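PDB 2AP3: conserved hypothetical protein from Staphylococcus aureus subsp. aureus, which is of unknown function but probably belongs to a putative cell-wall binding lipoprotein family, and folds as an elongated bundle of alpha helices. Local coordinates for residues 185-188 against 189-193; 165-168 against 169-173. All blocks are in the same frame, centred on the assembly; numbering follows the deposited sequence.

Contact 1 of 2, residues 185-188 against 189-193. Unlike the reference sequence in segment 189-193: Gln189 (reference Gly).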
loop_
_atom_site.group_PDB
_atom_site.type_symbol
_atom_site.label_atom_id
_atom_site.label_comp_id
_atom_site.label_asym_id
_atom_site.label_seq_id
_atom_site.Cartn_x
_atom_site.Cartn_y
_atom_site.Cartn_z
ATOM N N LEU A 185 3.111 9.512 2.258
ATOM C CA LEU A 185 2.989 9.114 3.656
ATOM C C LEU A 185 3.809 10.079 4.505
ATOM O O LEU A 185 3.401 10.444 5.616
ATOM C CB LEU A 185 3.427 7.671 3.880
ATOM C CG LEU A 185 2.588 6.568 3.207
ATOM C CD1 LEU A 185 3.165 5.177 3.521
ATOM C CD2 LEU A 185 1.114 6.688 3.625
ATOM N N ASN A 186 4.945 10.511 3.963
ATOM C CA ASN A 186 5.759 11.547 4.618
ATOM C C ASN A 186 5.087 12.913 4.663
ATOM O O ASN A 186 5.123 13.593 5.692
ATOM C CB ASN A 186 7.146 11.639 3.982
ATOM C CG ASN A 186 7.973 10.394 4.233
ATOM O OD1 ASN A 186 7.744 9.670 5.206
ATOM N ND2 ASN A 186 8.939 10.138 3.362
ATOM N N LYS A 187 4.469 13.309 3.553
ATOM C CA LYS A 187 3.761 14.582 3.493
ATOM C C LYS A 187 2.598 14.606 4.489
ATOM O O LYS A 187 2.295 15.662 5.065
ATOM C CB LYS A 187 3.272 14.867 2.074
ATOM C CG LYS A 187 2.828 16.313 1.836
ATOM C CD LYS A 187 2.287 16.486 0.427
ATOM C CE LYS A 187 1.929 17.938 0.148
ATOM N NZ LYS A 187 1.759 18.162 -1.319
ATOM N N VAL A 188 1.952 13.456 4.698
ATOM C CA VAL A 188 0.888 13.356 5.707
ATOM C C VAL A 188 1.413 13.794 7.077
ATOM O O VAL A 188 0.794 14.632 7.740
ATOM C CB VAL A 188 0.227 11.944 5.750
ATOM C CG1 VAL A 188 -0.641 11.769 7.008
ATOM C CG2 VAL A 188 -0.623 11.742 4.516
ATOM N N GLN A 189 2.560 13.260 7.485
ATOM C CA GLN A 189 3.149 13.692 8.749
ATOM C C GLN A 189 3.543 15.177 8.775
ATOM O O GLN A 189 3.360 15.830 9.803
ATOM C CB GLN A 189 4.305 12.796 9.192
ATOM C CG GLN A 189 4.946 13.222 10.527
ATOM C CD GLN A 189 3.934 13.416 11.657
ATOM O OE1 GLN A 189 3.680 14.543 12.084
ATOM N NE2 GLN A 189 3.358 12.317 12.146
ATOM N N LYS A 190 4.076 15.713 7.674
ATOM C CA LYS A 190 4.417 17.148 7.643
ATOM C C LYS A 190 3.198 18.046 7.907
ATOM O O LYS A 190 3.298 19.039 8.640
ATOM C CB LYS A 190 5.144 17.557 6.345
ATOM C CG LYS A 190 4.236 17.986 5.187
ATOM C CD LYS A 190 4.976 18.792 4.134
ATOM C CE LYS A 190 3.989 19.523 3.236
ATOM N NZ LYS A 190 4.658 20.394 2.224
ATOM N N GLU A 191 2.057 17.693 7.317
ATOM C CA GLU A 191 0.845 18.486 7.484
ATOM C C GLU A 191 0.316 18.370 8.902
ATOM O O GLU A 191 -0.232 19.334 9.444
ATOM C CB GLU A 191 -0.230 18.102 6.461
ATOM C CG GLU A 191 0.205 18.258 4.994
ATOM C CD GLU A 191 0.524 19.689 4.583
ATOM O OE1 GLU A 191 0.936 19.889 3.418
ATOM O OE2 GLU A 191 0.356 20.623 5.400
ATOM N N LYS A 192 0.504 17.198 9.506
ATOM C CA LYS A 192 0.118 16.971 10.902
ATOM C C LYS A 192 0.901 17.859 11.856
ATOM O O LYS A 192 0.326 18.397 12.809
ATOM C CB LYS A 192 0.301 15.505 11.289
ATOM C CG LYS A 192 -0.820 14.605 10.803
ATOM C CD LYS A 192 -0.506 13.157 11.131
ATOM C CE LYS A 192 -1.588 12.230 10.623
ATOM N NZ LYS A 192 -1.287 10.795 10.927
ATOM N N GLN A 193 2.205 18.001 11.603
ATOM C CA GLN A 193 3.083 18.854 12.412
ATOM C C GLN A 193 2.617 20.312 12.386
ATOM O O GLN A 193 2.540 20.963 13.433
ATOM C CB GLN A 193 4.530 18.761 11.923
ATOM C CG GLN A 193 5.349 17.612 12.520
ATOM C CD GLN A 193 6.827 17.713 12.153
ATOM O OE1 GLN A 193 7.192 17.636 10.982
ATOM N NE2 GLN A 193 7.680 17.888 13.161
#
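Lys187 and Lys190 run side by side and point the same way on successive turns of helix 157-195, the last long helix of an elongated helical bundle. Three i to i+4 backbone bonds of good geometry hold this part of the helix, from the N of Lys190, Glu191 and Lys192 to the O of Asn186, Lys187 and Val188; the bond from Gln189 N to Leu185 O is weak at 3.5 Å.

The two lysines meet through their aliphatic parts, Lys187 CG lying 3.7 Å from Lys190 CE. Their first torsions differ. Lys187 has CG opposite its backbone N (chi1 -166°) and is extended beyond it, whereas Lys190 carries CG in the crowded position between N and the carbonyl carbon (chi1 89°). That choice brings Lys190 CG to 3.0 Å from Lys187 O, a tight approach, and turns the chain back alongside Lys187. The ammonium groups nevertheless stay apart, with 5.1 Å between Lys187 NZ and Lys190 NZ.

Glu191 lies next to this pair. Its chain is bent, and Glu191 OE1 is 3.9 Å from Lys187 CE and also 3.9 Å from Lys190 NZ, the latter a long salt bridge. Gln117 NE2 on helix 109-150 donates a hydrogen bond to Glu191 OE1. The nearby lysines probably favour the negative charge of this carboxylate.

Another face of the helix is more apolar. Val188 is buried and packs on Val121 of helix 109-150; Lys192 extends beside it toward helix 10-30, where NZ makes a weak, long ion pair with Asp26. On the way, the Lys192 methylene CE passes 3.8 Å from the Val188 methyl CG1.

Contact 2 of 2, residues 165-168 against 169-173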
loop_
_atom_site.group_PDB
_atom_site.type_symbol
_atom_site.label_atom_id
_atom_site.label_comp_id
_atom_site.label_asym_id
_atom_site.label_seq_id
_atom_site.Cartn_x
_atom_site.Cartn_y
_atom_site.Cartn_z
ATOM N N LYS A 165 11.033 -9.309 -19.939
ATOM C CA LYS A 165 11.093 -7.848 -20.141
ATOM C C LYS A 165 9.828 -7.121 -19.636
ATOM O O LYS A 165 9.930 -6.048 -19.020
ATOM C CB LYS A 165 11.456 -7.464 -21.595
ATOM C CG LYS A 165 10.678 -8.180 -22.700
ATOM C CD LYS A 165 10.783 -7.492 -24.068
ATOM C CE LYS A 165 10.111 -8.335 -25.163
ATOM N NZ LYS A 165 9.695 -7.568 -26.369
ATOM N N ALA A 166 8.650 -7.712 -19.856
ATOM C CA ALA A 166 7.391 -7.133 -19.362
ATOM C C ALA A 166 7.354 -7.075 -17.828
ATOM O O ALA A 166 6.943 -6.059 -17.250
ATOM C CB ALA A 166 6.213 -7.905 -19.885
ATOM N N ILE A 167 7.787 -8.161 -17.185
ATOM C CA ILE A 167 7.959 -8.173 -15.732
ATOM C C ILE A 167 8.899 -7.029 -15.295
ATOM O O ILE A 167 8.556 -6.244 -14.415
ATOM C CB ILE A 167 8.475 -9.543 -15.212
ATOM C CG1 ILE A 167 7.472 -10.630 -15.561
ATOM C CG2 ILE A 167 8.731 -9.503 -13.713
ATOM C CD1 ILE A 167 8.011 -12.057 -15.363
ATOM N N GLU A 168 10.078 -6.935 -15.919
ATOM C CA GLU A 168 11.007 -5.846 -15.619
ATOM C C GLU A 168 10.359 -4.484 -15.738
ATOM O O GLU A 168 10.532 -3.642 -14.860
ATOM C CB GLU A 168 12.244 -5.883 -16.522
ATOM C CG GLU A 168 13.281 -6.871 -16.060
ATOM C CD GLU A 168 14.586 -6.789 -16.841
ATOM O OE1 GLU A 168 15.455 -7.637 -16.562
ATOM O OE2 GLU A 168 14.747 -5.891 -17.715
ATOM N N GLN A 169 9.624 -4.260 -16.824
ATOM C CA GLN A 169 9.033 -2.943 -17.057
ATOM C C GLN A 169 7.975 -2.636 -15.986
ATOM O O GLN A 169 7.850 -1.496 -15.487
ATOM C CB GLN A 169 8.405 -2.845 -18.449
ATOM C CG GLN A 169 7.915 -1.438 -18.771
ATOM C CD GLN A 169 8.971 -0.383 -18.456
ATOM O OE1 GLN A 169 10.080 -0.420 -18.996
ATOM N NE2 GLN A 169 8.633 0.552 -17.564
ATOM N N ASN A 170 7.217 -3.666 -15.638
ATOM C CA ASN A 170 6.201 -3.532 -14.610
ATOM C C ASN A 170 6.785 -3.202 -13.263
ATOM O O ASN A 170 6.190 -2.430 -12.500
ATOM C CB ASN A 170 5.341 -4.792 -14.551
ATOM C CG ASN A 170 4.513 -4.968 -15.794
ATOM O OD1 ASN A 170 4.310 -4.017 -16.563
ATOM N ND2 ASN A 170 4.030 -6.183 -16.007
ATOM N N TYR A 171 7.970 -3.749 -12.988
ATOM C CA TYR A 171 8.651 -3.426 -11.725
ATOM C C TYR A 171 9.242 -2.011 -11.733
ATOM O O TYR A 171 9.280 -1.368 -10.679
ATOM C CB TYR A 171 9.661 -4.503 -11.316
ATOM C CG TYR A 171 8.972 -5.624 -10.580
ATOM C CD1 TYR A 171 8.485 -5.425 -9.295
ATOM C CD2 TYR A 171 8.733 -6.851 -11.188
ATOM C CE1 TYR A 171 7.813 -6.434 -8.618
ATOM C CE2 TYR A 171 8.072 -7.862 -10.528
ATOM C CZ TYR A 171 7.613 -7.650 -9.230
ATOM O OH TYR A 171 6.944 -8.649 -8.557
ATOM N N LYS A 172 9.658 -1.519 -12.901
ATOM C CA LYS A 172 10.153 -0.139 -13.034
ATOM C C LYS A 172 9.018 0.802 -12.685
ATOM O O LYS A 172 9.188 1.748 -11.922
ATOM C CB LYS A 172 10.650 0.170 -14.448
ATOM C CG LYS A 172 12.045 -0.376 -14.790
ATOM C CD LYS A 172 12.449 0.072 -16.180
ATOM C CE LYS A 172 13.588 -0.809 -16.738
ATOM N NZ LYS A 172 14.955 -0.261 -16.514
ATOM N N LYS A 173 7.851 0.520 -13.248
ATOM C CA LYS A 173 6.670 1.310 -12.975
ATOM C C LYS A 173 6.235 1.210 -11.510
ATOM O O LYS A 173 5.817 2.216 -10.912
ATOM C CB LYS A 173 5.550 0.875 -13.900
ATOM C CG LYS A 173 5.805 1.158 -15.376
ATOM C CD LYS A 173 4.481 1.157 -16.138
ATOM C CE LYS A 173 3.872 -0.242 -16.272
ATOM N NZ LYS A 173 2.379 -0.155 -16.316
#
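Ile167 and Tyr171, one helical turn apart, make the apolar part of this contact. Their side chains run alongside each other, and the methyl CG2 of Ile167 meets the Tyr171 ring at its edge and in its plane, 3.6 Å from CE2. This methyl stands opposite the backbone N while CG1 lies beside the backbone N (chi1 -61°), which leaves CG2 as the branch next to the ring. Tyr171 CD2 also comes within 3.3 Å of Ile167 O.

Four successive i to i+4 backbone bonds run from Gln169 N to Lys165 O (2.8 Å), Asn170 N to Ala166 O, Tyr171 N to Ile167 O and Lys172 N to Glu168 O (3.0 Å), regular alpha-helical geometry within helix 157-195, which packs against helix 109-150 in the bundle.

Polar side chains turn to that neighbouring helix. Tyr171 OH is hydrogen-bonded to Glu143 OE2, and the buried Asn170 has its ND2 bonded to Ser142 OG. Although Asn170 ND2 also lies 3.2 Å from Ala166 O, the angle is too poor for a hydrogen bond. Of the charged groups, Glu168 OE2 and Lys172 NZ remain 5.8 Å apart, too far for a direct ion pair.

In the fold
Contacts 1 and 2 sit in series on the single helix 157-195, with 165-173 coming first. Their centres are 30 Å apart and their nearest atoms about 15 Å, so neither touches the other; twenty residues at about 1.5 Å rise each account for the separation of centres. Both face helix 109-150, and in reversed order: contact 2 meets its later part around Ser142 and contact 1 its earlier part around Gln117, which shows that the two helices run antiparallel. Contact 1 also reaches helix 10-30. Their centres lie about 17 and 18 Å from the chain centre, and no active site is known to which either could be related.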